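Local coordinates for protein CAS6A (PDB 4C97) that probably cleaves CRISPR RNA precursors as a Cas6-family endoribonuclease, a step in antiviral defence, at residues V6-V11 with G69-L74. The protein carries 1 engineered substitution. Residues are numbered along the deposited sequence; the frame is centred on the assembly and turned at random.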
# COMPACT_ATOMS: atom_id res chain seq x y z
N VAL A 6 3.20 15.79 0.37
CA VAL A 6 3.79 14.72 -0.42
C VAL A 6 3.51 13.34 0.15
O VAL A 6 3.44 13.14 1.36
CB VAL A 6 5.34 14.89 -0.49
CG1 VAL A 6 5.95 14.75 0.87
CG2 VAL A 6 5.97 13.91 -1.41
N LEU A 7 3.32 12.38 -0.74
CA LEU A 7 3.49 11.00 -0.34
C LEU A 7 4.26 10.30 -1.44
O LEU A 7 4.28 10.77 -2.59
CB LEU A 7 2.16 10.33 0.01
CG LEU A 7 1.13 10.07 -1.08
CD1 LEU A 7 -0.00 9.26 -0.47
CD2 LEU A 7 0.58 11.33 -1.70
N ALA A 8 4.95 9.23 -1.07
CA ALA A 8 5.90 8.63 -2.00
C ALA A 8 6.08 7.15 -1.76
O ALA A 8 5.90 6.66 -0.65
CB ALA A 8 7.23 9.33 -1.88
N ALA A 9 6.40 6.44 -2.84
CA ALA A 9 6.81 5.04 -2.78
C ALA A 9 8.08 4.95 -3.57
O ALA A 9 8.10 5.14 -4.80
CB ALA A 9 5.74 4.14 -3.37
N LEU A 10 9.17 4.68 -2.86
CA LEU A 10 10.46 4.50 -3.49
C LEU A 10 10.79 3.03 -3.61
O LEU A 10 10.60 2.25 -2.66
CB LEU A 10 11.53 5.20 -2.67
CG LEU A 10 11.60 6.72 -2.79
CD1 LEU A 10 10.36 7.39 -2.23
CD2 LEU A 10 12.84 7.22 -2.06
N VAL A 11 11.30 2.65 -4.78
CA VAL A 11 11.66 1.27 -5.06
C VAL A 11 13.17 1.07 -5.03
O VAL A 11 13.91 1.80 -5.68
CB VAL A 11 11.11 0.81 -6.41
CG1 VAL A 11 11.68 -0.56 -6.78
CG2 VAL A 11 9.56 0.72 -6.37
N GLY A 69 7.36 14.99 6.42
CA GLY A 69 8.53 15.02 7.26
C GLY A 69 9.35 13.75 7.13
O GLY A 69 10.59 13.77 7.04
N LEU A 70 8.63 12.63 7.10
CA LEU A 70 9.27 11.33 7.03
C LEU A 70 9.93 11.18 5.67
O LEU A 70 11.05 10.70 5.58
CB LEU A 70 8.26 10.22 7.29
CG LEU A 70 8.80 8.82 7.54
CD1 LEU A 70 9.81 8.84 8.69
CD2 LEU A 70 7.68 7.85 7.84
N TYR A 71 9.23 11.60 4.63
CA TYR A 71 9.78 11.66 3.28
C TYR A 71 11.09 12.47 3.25
O TYR A 71 12.13 12.00 2.75
CB TYR A 71 8.76 12.31 2.36
CG TYR A 71 9.25 12.54 0.94
CD1 TYR A 71 9.47 11.47 0.09
CD2 TYR A 71 9.50 13.81 0.46
CE1 TYR A 71 9.92 11.66 -1.19
CE2 TYR A 71 9.95 14.00 -0.83
CZ TYR A 71 10.15 12.91 -1.66
OH TYR A 71 10.60 13.05 -2.95
N ALA A 72 11.03 13.67 3.80
CA ALA A 72 12.14 14.61 3.80
C ALA A 72 13.33 13.99 4.50
O ALA A 72 14.47 14.14 4.06
CB ALA A 72 11.74 15.89 4.50
N ARG A 73 13.07 13.32 5.61
CA ARG A 73 14.17 12.70 6.34
C ARG A 73 14.69 11.40 5.74
O ARG A 73 15.90 11.17 5.76
CB ARG A 73 13.76 12.46 7.77
CG ARG A 73 13.64 13.72 8.54
CD ARG A 73 13.01 13.46 9.89
NE ARG A 73 12.89 14.67 10.68
CZ ARG A 73 12.15 15.73 10.35
NH1 ARG A 73 11.43 15.74 9.23
NH2 ARG A 73 12.13 16.78 11.15
N LEU A 74 13.80 10.57 5.21
CA LEU A 74 14.20 9.24 4.78
C LEU A 74 14.68 9.16 3.34
O LEU A 74 15.59 8.39 3.04
CB LEU A 74 13.08 8.23 5.01
CG LEU A 74 13.10 7.62 6.40
CD1 LEU A 74 11.76 7.02 6.71
CD2 LEU A 74 14.16 6.56 6.49
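Ala8 and Tyr71 mark the nearest approach of the backbones, CA to CA 7.2 Å, where helix segment 69-74 passes over strand segment 6-11 at 50°, the two axes 8.4 Å apart. Val6, Ala8 and Leu10, whose CB atoms all point to the helix, receive the phenol ring, and the contact is wholly apolar, with no hydrogen bond between the segments. With CG anti to the backbone N (chi1 175°), the tyrosine carries its ring from the helix toward the strand, where Val6 and Ala8 lie on one side of the ring plane. Val6 crosses it at about a right angle and uses both methyls: CG2 makes a CH-pi contact over one ring face, 4.0 Å from the Tyr71 centroid and offset toward the rim, while CG1 touches Tyr71 CD2 at 3.7 Å. Ala8 CB approaches obliquely, displaced toward the CD1-CE1 bond, 3.6 Å from Tyr71 CE1. Leu10 CD1 meets the ring edge near its plane, more loosely, 4.4 Å from Tyr71 CE1. Leu10 also packs on Leu78 and Tyr79 farther along helix 68-79, and Leu74, one turn after Tyr71, packs on Leu65 of strand 58-65 and on Phe29 and Leu33 of helix 22-36. The contact thus seats helix 68-79 on the central strand of an antiparallel sheet, in the helix-on-sheet packing of a ferredoxin-like RAMP domain, with strands 58-65 and 91-109 flanking strand 6-15.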